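Local coordinates for protein cellulose 1,4-beta-cellobiosidase (Thermobifida fusca, PDB 4JJJ) that probably hydrolyses cellulose to cellobiose from chain ends, this chain being the family 48 glycoside hydrolase catalytic part of a longer secreted enzyme, at residues Y2-K12 / L529-G540; P169-R177 / E185-D193. The protein carries 1 engineered substitution. All blocks are in the same frame, centred on the assembly; numbering follows the deposited sequence. Where two conformers were deposited one is given.

Contact 1 (Y2-K12 / L529-G540); sequences YDQAFLEQYEK and LDALLAHRDSIG. With NA (sodium ion), chain J; ZN (zinc ion), chain X; ZN (zinc ion), chain P.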
# COMPACT_ATOMS: atom_id res chain seq x y z
N TYR A 2 6.43 23.54 -17.22
CA TYR A 2 5.86 22.41 -16.50
C TYR A 2 5.19 22.88 -15.23
O TYR A 2 4.41 22.15 -14.70
CB TYR A 2 6.90 21.24 -16.26
CG TYR A 2 7.10 20.37 -17.46
CD1 TYR A 2 6.12 19.51 -17.81
CD2 TYR A 2 8.24 20.41 -18.27
CE1 TYR A 2 6.20 18.75 -18.95
CE2 TYR A 2 8.34 19.62 -19.40
CZ TYR A 2 7.31 18.76 -19.74
OH TYR A 2 7.33 17.97 -20.88
N ASP A 3 5.52 24.03 -14.64
CA ASP A 3 4.80 24.49 -13.47
C ASP A 3 3.37 24.88 -13.97
O ASP A 3 2.42 24.66 -13.23
CB ASP A 3 5.51 25.65 -12.75
CG ASP A 3 6.36 25.21 -11.45
OD1 ASP A 3 7.21 26.13 -11.09
OD2 ASP A 3 6.25 24.04 -10.83
N GLN A 4 3.21 25.36 -15.20
CA GLN A 4 1.85 25.62 -15.81
C GLN A 4 1.08 24.31 -15.99
O GLN A 4 -0.07 24.23 -15.62
CB GLN A 4 1.89 26.33 -17.17
CG GLN A 4 1.49 27.80 -16.98
CD GLN A 4 2.29 28.49 -15.87
OE1 GLN A 4 1.84 28.62 -14.70
NE2 GLN A 4 3.53 28.93 -16.24
N ALA A 5 1.86 23.30 -16.39
CA ALA A 5 1.26 21.91 -16.57
C ALA A 5 0.84 21.37 -15.22
O ALA A 5 -0.25 20.73 -15.14
CB ALA A 5 2.18 21.00 -17.29
N PHE A 6 1.70 21.53 -14.21
CA PHE A 6 1.32 21.13 -12.85
C PHE A 6 -0.01 21.81 -12.49
O PHE A 6 -0.93 21.20 -12.01
CB PHE A 6 2.40 21.47 -11.83
CG PHE A 6 1.88 21.41 -10.43
CD1 PHE A 6 1.61 20.23 -9.82
CD2 PHE A 6 1.62 22.57 -9.74
CE1 PHE A 6 1.03 20.18 -8.53
CE2 PHE A 6 1.10 22.54 -8.47
CZ PHE A 6 0.78 21.38 -7.87
N LEU A 7 -0.06 23.13 -12.64
CA LEU A 7 -1.23 23.82 -12.10
C LEU A 7 -2.48 23.37 -12.91
O LEU A 7 -3.53 23.29 -12.31
CB LEU A 7 -1.01 25.35 -12.14
CG LEU A 7 -0.13 25.91 -11.07
CD1 LEU A 7 0.35 27.33 -11.55
CD2 LEU A 7 -0.82 25.80 -9.66
N GLU A 8 -2.35 23.11 -14.17
CA GLU A 8 -3.49 22.67 -15.00
C GLU A 8 -4.03 21.33 -14.49
O GLU A 8 -5.23 21.14 -14.35
CB GLU A 8 -3.11 22.60 -16.45
CG GLU A 8 -4.14 21.95 -17.31
CD GLU A 8 -3.75 21.94 -18.72
OE1 GLU A 8 -2.62 21.44 -19.12
OE2 GLU A 8 -4.76 22.35 -19.47
N GLN A 9 -3.11 20.39 -14.33
CA GLN A 9 -3.48 19.07 -13.81
C GLN A 9 -4.05 19.15 -12.40
O GLN A 9 -5.08 18.51 -12.09
CB GLN A 9 -2.20 18.19 -13.88
CG GLN A 9 -2.37 16.75 -13.40
CD GLN A 9 -3.24 15.86 -14.25
OE1 GLN A 9 -3.85 16.26 -15.27
NE2 GLN A 9 -3.33 14.60 -13.83
N TYR A 10 -3.40 19.91 -11.48
CA TYR A 10 -3.89 20.18 -10.16
C TYR A 10 -5.34 20.65 -10.23
O TYR A 10 -6.22 20.19 -9.50
CB TYR A 10 -2.98 21.18 -9.47
CG TYR A 10 -3.42 21.59 -8.11
CD1 TYR A 10 -4.32 22.64 -7.96
CD2 TYR A 10 -3.05 20.90 -6.95
CE1 TYR A 10 -4.80 23.01 -6.72
CE2 TYR A 10 -3.51 21.24 -5.74
CZ TYR A 10 -4.40 22.30 -5.54
OH TYR A 10 -4.83 22.67 -4.28
N GLU A 11 -5.60 21.67 -11.08
CA GLU A 11 -6.95 22.22 -11.20
C GLU A 11 -7.97 21.23 -11.63
O GLU A 11 -9.06 21.18 -11.09
CB GLU A 11 -6.92 23.47 -12.13
CG GLU A 11 -8.17 24.36 -12.03
CD GLU A 11 -9.39 23.79 -12.76
OE1 GLU A 11 -9.31 22.97 -13.70
OE2 GLU A 11 -10.49 24.23 -12.34
N LYS A 12 -7.62 20.37 -12.55
CA LYS A 12 -8.52 19.27 -12.93
C LYS A 12 -8.90 18.31 -11.79
O LYS A 12 -9.99 17.94 -11.58
CB LYS A 12 -7.91 18.47 -14.09
CG LYS A 12 -7.89 19.16 -15.47
CD LYS A 12 -7.03 18.41 -16.48
CE LYS A 12 -6.89 19.02 -17.84
NZ LYS A 12 -6.09 18.21 -18.75
N LEU A 529 7.51 12.86 -20.08
CA LEU A 529 6.67 13.98 -19.72
C LEU A 529 5.95 14.52 -20.98
O LEU A 529 4.79 14.85 -20.93
CB LEU A 529 7.53 15.11 -19.15
CG LEU A 529 8.23 14.87 -17.81
CD1 LEU A 529 9.04 16.12 -17.41
CD2 LEU A 529 7.25 14.44 -16.78
N ASP A 530 6.63 14.52 -22.12
CA ASP A 530 5.97 14.93 -23.35
C ASP A 530 4.81 13.99 -23.64
O ASP A 530 3.76 14.42 -24.12
CB ASP A 530 6.93 14.85 -24.53
CG ASP A 530 7.95 15.95 -24.57
OD1 ASP A 530 7.74 16.95 -23.92
OD2 ASP A 530 8.97 15.79 -25.30
N ALA A 531 5.08 12.68 -23.51
CA ALA A 531 4.07 11.65 -23.74
C ALA A 531 2.85 11.84 -22.89
O ALA A 531 1.72 11.78 -23.35
CB ALA A 531 4.71 10.29 -23.53
N LEU A 532 3.04 12.14 -21.60
CA LEU A 532 1.94 12.45 -20.69
C LEU A 532 1.17 13.61 -21.22
O LEU A 532 -0.04 13.60 -21.22
CB LEU A 532 2.40 12.62 -19.25
CG LEU A 532 2.99 11.33 -18.59
CD1 LEU A 532 3.69 11.61 -17.28
CD2 LEU A 532 1.89 10.32 -18.33
N LEU A 533 1.84 14.68 -21.62
CA LEU A 533 1.12 15.88 -22.08
C LEU A 533 0.29 15.62 -23.33
O LEU A 533 -0.77 16.22 -23.51
CB LEU A 533 2.15 17.04 -22.27
CG LEU A 533 2.61 17.76 -21.02
CD1 LEU A 533 3.69 18.73 -21.52
CD2 LEU A 533 1.49 18.49 -20.24
N ALA A 534 0.74 14.66 -24.10
CA ALA A 534 0.07 14.27 -25.34
C ALA A 534 -1.21 13.55 -25.13
O ALA A 534 -1.98 13.39 -26.11
CB ALA A 534 1.01 13.45 -26.21
N HIS A 535 -1.45 13.06 -23.91
CA HIS A 535 -2.66 12.31 -23.56
C HIS A 535 -3.59 13.05 -22.54
O HIS A 535 -4.39 12.45 -21.84
CB HIS A 535 -2.28 10.90 -23.11
CG HIS A 535 -1.59 10.13 -24.19
ND1 HIS A 535 -2.26 9.42 -25.16
CD2 HIS A 535 -0.27 9.94 -24.43
CE1 HIS A 535 -1.38 8.87 -25.97
NE2 HIS A 535 -0.17 9.13 -25.53
N ARG A 536 -3.57 14.39 -22.56
CA ARG A 536 -4.50 15.19 -21.76
C ARG A 536 -5.95 15.02 -22.22
O ARG A 536 -6.20 14.92 -23.43
CB ARG A 536 -4.10 16.68 -21.84
CG ARG A 536 -2.91 16.99 -20.95
CD ARG A 536 -2.51 18.44 -21.03
NE ARG A 536 -1.76 18.59 -22.18
CZ ARG A 536 -1.22 19.75 -22.57
NH1 ARG A 536 -1.44 20.85 -21.88
NH2 ARG A 536 -0.50 19.77 -23.68
N ASP A 537 -6.87 14.92 -21.29
CA ASP A 537 -8.29 15.00 -21.52
C ASP A 537 -8.92 15.99 -20.54
O ASP A 537 -8.20 16.76 -19.85
CB ASP A 537 -8.85 13.59 -21.49
CG ASP A 537 -8.83 12.98 -20.09
OD1 ASP A 537 -8.86 13.69 -19.06
OD2 ASP A 537 -8.94 11.72 -20.06
N SER A 538 -10.23 16.09 -20.54
CA SER A 538 -10.86 17.18 -19.81
C SER A 538 -10.62 17.10 -18.29
O SER A 538 -10.51 18.10 -17.64
CB SER A 538 -12.37 17.23 -20.14
OG SER A 538 -13.06 16.01 -19.77
N ILE A 539 -10.47 15.90 -17.75
CA ILE A 539 -10.33 15.73 -16.31
C ILE A 539 -8.97 15.25 -15.84
O ILE A 539 -8.81 15.04 -14.65
CB ILE A 539 -11.43 14.85 -15.75
CG1 ILE A 539 -11.32 13.43 -16.20
CG2 ILE A 539 -12.81 15.47 -16.11
CD1 ILE A 539 -12.23 12.48 -15.43
N GLY A 540 -8.05 15.00 -16.79
CA GLY A 540 -6.71 14.59 -16.39
C GLY A 540 -5.89 14.25 -17.52
O GLY A 540 -5.91 14.95 -18.55
NA NA J . 9.76 18.21 -23.89
ZN ZN X . -4.21 9.28 -25.79
ZN ZN P . -12.19 24.08 -13.23
O HOH W 1 9.74 17.20 -21.71
O HOH W 2 11.66 19.72 -22.86
O HOH W 3 11.21 17.17 -24.58
O HOH W 4 9.58 18.30 -25.95
O HOH W 5 -3.86 7.86 -27.36
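The ring of Y2 lies on L529, whose CD1 sits over one face, 4.1 Å from the ring centroid, in a CH-pi contact, while L533 CD1 comes obliquely to Y2 CE1 at 3.6 Å. A tyrosine suits this boundary: its ring packs against leucines, and its OH reaches the surface, where it gives a hydrogen bond to a water that is also a ligand of the sodium ion held by D530. One turn on, A5 is small enough to let L533 CD2 settle against its CB. Helix 2-14 and helix 519-533 are helices of a catalytic domain with the (α/α)6 fold, and the axes of the short helical segments make an angle of 42°. F630 of helix 620-637 touches both A5 and L533, so the last helix closes this apolar layer.

Beyond L533 the chain turns, and polar groups take over. R536 NH1 donates to the syn lone pair of E8 OE1 at 3.1 Å, a salt bridge in the guanidinium plane although the carboxylate stands nearly perpendicular to it. The bend at chi3 (-81°) turns R536 NE back to L533 O, 2.9 Å away, which fixes the guanidinium, with L533 CD2 under its centre. K12, extended beyond CG, runs beside the backbone of 538-540 and delivers NZ to D537 O at 2.8 Å, with a weak bond to G540 O (3.3 Å). A methionine in place of K12 would probably leave D537 O without its lysine partner and cost the helix this tie to the loop. The loop is thus tied to the first helix by one salt bridge and by an ammonium group bonded to backbone carbonyls, and the E8 carboxylate would partly offset the positive charges of R536 and nearby K12.

Contact 2 (P169-R177 / E185-D193); sequences PAYINTYQR and ETIPHPSCD. With CA (calcium ion), chain E; BGC (beta-D-glucopyranose), chain D; BGC (beta-D-glucopyranose), chain B; BGC (beta-D-glucopyranose), chain C.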
# COMPACT_ATOMS: atom_id res chain seq x y z
N PRO A 169 -17.39 8.14 5.26
CA PRO A 169 -16.94 6.93 4.68
C PRO A 169 -16.95 5.75 5.66
O PRO A 169 -16.53 5.95 6.85
CB PRO A 169 -15.48 7.29 4.28
CG PRO A 169 -15.47 8.80 4.06
CD PRO A 169 -16.38 9.23 5.15
N ALA A 170 -17.32 4.54 5.24
CA ALA A 170 -17.30 3.39 6.14
C ALA A 170 -15.91 2.75 6.24
O ALA A 170 -15.27 2.56 5.19
CB ALA A 170 -18.29 2.36 5.71
N TYR A 171 -15.52 2.32 7.43
CA TYR A 171 -14.26 1.53 7.55
C TYR A 171 -14.57 0.13 7.21
O TYR A 171 -15.39 -0.51 7.86
CB TYR A 171 -13.75 1.64 9.01
CG TYR A 171 -13.10 2.92 9.39
CD1 TYR A 171 -13.85 3.98 9.97
CD2 TYR A 171 -11.73 3.13 9.28
CE1 TYR A 171 -13.21 5.18 10.35
CE2 TYR A 171 -11.11 4.30 9.65
CZ TYR A 171 -11.85 5.35 10.20
OH TYR A 171 -11.21 6.53 10.61
N ILE A 172 -13.91 -0.44 6.18
CA ILE A 172 -14.18 -1.75 5.72
C ILE A 172 -12.86 -2.49 5.47
O ILE A 172 -11.78 -1.88 5.44
CB ILE A 172 -14.99 -1.72 4.38
CG1 ILE A 172 -14.39 -0.84 3.30
CG2 ILE A 172 -16.40 -1.21 4.71
CD1 ILE A 172 -14.90 -1.24 1.93
N ASN A 173 -12.93 -3.78 5.23
CA ASN A 173 -11.77 -4.56 4.87
C ASN A 173 -12.22 -5.68 3.97
O ASN A 173 -13.44 -5.92 3.82
CB ASN A 173 -11.01 -5.04 6.12
CG ASN A 173 -9.64 -5.52 5.86
OD1 ASN A 173 -9.00 -5.26 4.86
ND2 ASN A 173 -9.14 -6.26 6.86
N THR A 174 -11.28 -6.27 3.28
CA THR A 174 -11.53 -7.32 2.29
C THR A 174 -10.55 -8.49 2.56
O THR A 174 -10.96 -9.50 3.13
CB THR A 174 -11.41 -6.79 0.89
OG1 THR A 174 -10.09 -6.21 0.74
CG2 THR A 174 -12.50 -5.74 0.55
N TYR A 175 -9.28 -8.37 2.20
CA TYR A 175 -8.34 -9.48 2.38
C TYR A 175 -8.29 -9.98 3.79
O TYR A 175 -8.03 -9.22 4.73
CB TYR A 175 -6.94 -9.01 1.90
CG TYR A 175 -6.95 -8.47 0.52
CD1 TYR A 175 -6.99 -9.29 -0.54
CD2 TYR A 175 -6.92 -7.11 0.34
CE1 TYR A 175 -7.13 -8.78 -1.84
CE2 TYR A 175 -7.03 -6.55 -0.93
CZ TYR A 175 -7.08 -7.37 -2.02
OH TYR A 175 -7.15 -6.95 -3.34
N GLN A 176 -8.46 -11.31 3.88
CA GLN A 176 -8.44 -12.03 5.14
C GLN A 176 -7.91 -13.47 5.05
O GLN A 176 -7.53 -14.05 6.11
CB GLN A 176 -9.79 -12.16 5.88
CG GLN A 176 -10.47 -10.93 6.31
CD GLN A 176 -9.91 -10.39 7.59
OE1 GLN A 176 -10.27 -10.84 8.74
NE2 GLN A 176 -9.00 -9.45 7.47
N ARG A 177 -7.81 -14.01 3.88
CA ARG A 177 -7.70 -15.52 3.75
C ARG A 177 -6.48 -15.96 3.02
O ARG A 177 -6.43 -16.93 2.25
CB ARG A 177 -9.02 -16.13 3.15
CG ARG A 177 -10.19 -15.85 4.13
CD ARG A 177 -11.51 -16.46 3.70
NE ARG A 177 -12.01 -15.91 2.49
CZ ARG A 177 -13.12 -16.27 1.87
NH1 ARG A 177 -13.84 -17.23 2.39
NH2 ARG A 177 -13.53 -15.64 0.76
N GLU A 185 -11.68 -12.68 -4.75
CA GLU A 185 -12.04 -13.83 -3.88
C GLU A 185 -12.32 -13.48 -2.47
O GLU A 185 -12.48 -14.36 -1.65
CB GLU A 185 -10.95 -14.89 -4.01
CG GLU A 185 -10.82 -15.54 -5.42
CD GLU A 185 -9.56 -16.29 -5.63
OE1 GLU A 185 -8.51 -15.79 -5.28
OE2 GLU A 185 -9.57 -17.38 -6.20
N THR A 186 -12.44 -12.18 -2.13
CA THR A 186 -12.67 -11.71 -0.77
C THR A 186 -14.19 -11.58 -0.52
O THR A 186 -15.00 -11.52 -1.45
CB THR A 186 -12.10 -10.27 -0.59
OG1 THR A 186 -12.78 -9.42 -1.59
CG2 THR A 186 -10.58 -10.30 -0.81
N ILE A 187 -14.53 -11.48 0.75
CA ILE A 187 -15.88 -11.14 1.20
C ILE A 187 -15.71 -9.79 1.98
O ILE A 187 -15.23 -9.75 3.11
CB ILE A 187 -16.53 -12.25 2.08
CG1 ILE A 187 -16.59 -13.55 1.27
CG2 ILE A 187 -17.85 -11.73 2.60
CD1 ILE A 187 -16.87 -14.74 2.13
N PRO A 188 -16.09 -8.65 1.30
CA PRO A 188 -16.01 -7.38 1.97
C PRO A 188 -16.85 -7.36 3.25
O PRO A 188 -17.97 -7.85 3.26
CB PRO A 188 -16.46 -6.34 0.93
CG PRO A 188 -16.22 -7.07 -0.39
CD PRO A 188 -16.65 -8.53 -0.06
N HIS A 189 -16.29 -6.72 4.23
CA HIS A 189 -16.86 -6.71 5.58
C HIS A 189 -16.53 -5.45 6.36
O HIS A 189 -15.58 -4.68 6.05
CB HIS A 189 -16.41 -7.96 6.31
CG HIS A 189 -14.93 -8.09 6.45
ND1 HIS A 189 -14.10 -8.62 5.48
CD2 HIS A 189 -14.12 -7.64 7.42
CE1 HIS A 189 -12.85 -8.55 5.88
NE2 HIS A 189 -12.82 -7.99 7.06
N PRO A 190 -17.33 -5.17 7.40
CA PRO A 190 -17.10 -3.94 8.18
C PRO A 190 -15.89 -4.16 9.15
O PRO A 190 -15.73 -5.24 9.80
CB PRO A 190 -18.35 -3.83 9.05
CG PRO A 190 -18.84 -5.22 9.17
CD PRO A 190 -18.53 -5.92 7.88
N SER A 191 -15.05 -3.14 9.26
CA SER A 191 -14.00 -3.16 10.27
C SER A 191 -14.55 -3.24 11.74
O SER A 191 -13.93 -3.80 12.63
CB SER A 191 -13.14 -1.91 10.15
OG SER A 191 -12.57 -1.94 8.84
N CYS A 192 -15.68 -2.59 11.96
CA CYS A 192 -16.37 -2.62 13.24
C CYS A 192 -17.57 -3.49 13.06
O CYS A 192 -18.52 -3.04 12.38
CB CYS A 192 -16.74 -1.23 13.61
SG CYS A 192 -17.48 -1.13 15.30
N ASP A 193 -17.54 -4.71 13.58
CA ASP A 193 -18.57 -5.74 13.33
C ASP A 193 -19.38 -5.94 14.65
O ASP A 193 -18.88 -6.50 15.59
CB ASP A 193 -17.90 -7.06 12.91
CG ASP A 193 -18.90 -8.03 12.22
OD1 ASP A 193 -20.13 -7.87 12.57
OD2 ASP A 193 -18.45 -8.81 11.41
CA CA E . -7.00 -17.57 -5.74
C2 BGC D . -5.68 -6.72 5.34
C3 BGC D . -5.36 -7.44 6.60
C4 BGC D . -4.69 -8.80 6.36
C5 BGC D . -3.51 -8.52 5.39
C6 BGC D . -2.77 -9.83 5.14
C1 BGC D . -4.42 -6.60 4.49
O2 BGC D . -6.23 -5.45 5.61
O3 BGC D . -6.55 -7.54 7.30
O4 BGC D . -4.07 -9.30 7.58
O5 BGC D . -3.92 -7.89 4.18
O6 BGC D . -3.57 -10.60 4.23
C2 BGC B . -3.95 -10.84 9.35
C3 BGC B . -4.74 -11.56 10.42
C4 BGC B . -5.68 -10.64 11.17
C5 BGC B . -6.50 -9.80 10.23
C6 BGC B . -7.32 -8.73 10.85
C1 BGC B . -4.93 -10.04 8.46
O2 BGC B . -3.13 -11.70 8.57
O3 BGC B . -3.82 -12.21 11.35
O4 BGC B . -6.57 -11.54 11.93
O5 BGC B . -5.65 -9.12 9.26
O6 BGC B . -8.14 -8.07 9.91
C2 BGC C . -2.87 -4.78 0.27
C3 BGC C . -3.74 -5.69 1.14
C4 BGC C . -3.57 -5.29 2.57
C5 BGC C . -3.85 -3.84 2.85
C6 BGC C . -3.65 -3.41 4.30
C1 BGC C . -3.14 -3.36 0.67
O1 BGC C . -2.27 -2.48 -0.07
O2 BGC C . -3.08 -4.97 -1.15
O3 BGC C . -3.23 -7.03 0.95
O4 BGC C . -4.67 -6.01 3.22
O5 BGC C . -2.94 -3.07 2.04
O6 BGC C . -2.29 -3.76 4.69
O HOH W 6 -17.07 -0.73 10.11
O HOH W 7 -11.05 -7.05 8.96
O HOH W 8 -12.34 -11.92 2.53
O HOH W 9 -4.85 -18.83 -6.06
O HOH W 10 -7.75 -19.40 -4.49
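This is a buried antiparallel strand pairing, continued by loop contacts, at the edge of a small sheet beside the cellulose-binding cleft. N173 and H189 form a hydrogen-bonded pair, N173 N to H189 O at 2.9 Å and H189 N to N173 O at 3.0 Å; next to it I172 and P190 make a non-hydrogen-bonded pair, a position where this pairing asks for no N-H from the proline. S191 N then reaches Y171 O from above the carbonyl plane.

H189 occupies the heart of the contact. With CG between the backbone N and carbonyl carbon (chi1 60°), its ring turns back along its own segment, toward the loop residue I187, and ND1 donates to I187 O at 2.9 Å, in the ring plane. N173 O lies over one ring face, Q176 CG approaches CE1 obliquely at 3.4 Å, and NE2 meets a water shared with N173 ND2 and a glucose O6.

Strand 189-190 is one of the two outer strands of the four-stranded antiparallel sheet 47-49, 149-151, 170-173, 189-190, an addition to the helical barrel. From the neighbouring inner strand, 170-173, N173 grips one glucose: OD1 accepts from O2, and ND2 donates to O3 at 2.9 Å. An asparagine amide offers both roles at once. Q176 NE2 holds O6 of the next sugar and Y175 O.

Farther along, T186 CG2 packs on Y175 CD1 at 3.7 Å, and T174 CG2 meets the P188 ring. R177 NH2 donates to E185 O at 2.9 Å beside I187 CD1, while NE pairs with E181 and NH1 with Y563 O. The E185 carboxylate chelates calcium through both oxygens, alongside R180 O, D408 and E560, OE1 also accepting from S182 N.

Contact 1 and contact 2 do not touch: their centres are 35 Å apart and their nearest atoms about 19 Å. In sequence, both segments of contact 2 fall between 2-12 and 529-540, and all four lie within the family 48 region. Contact 1 joins the first helix to the end of helix 519-533 and the loop after it, at the periphery, about 25 Å from the chain centre, and its Q9 side chain is still about 14 Å from a bound glucose. Contact 2, about 16 Å from that centre, belongs to the sugar-binding wall itself. Metals occur at both, sodium and zinc around contact 1 and calcium at contact 2, but glucose is bound directly only at contact 2.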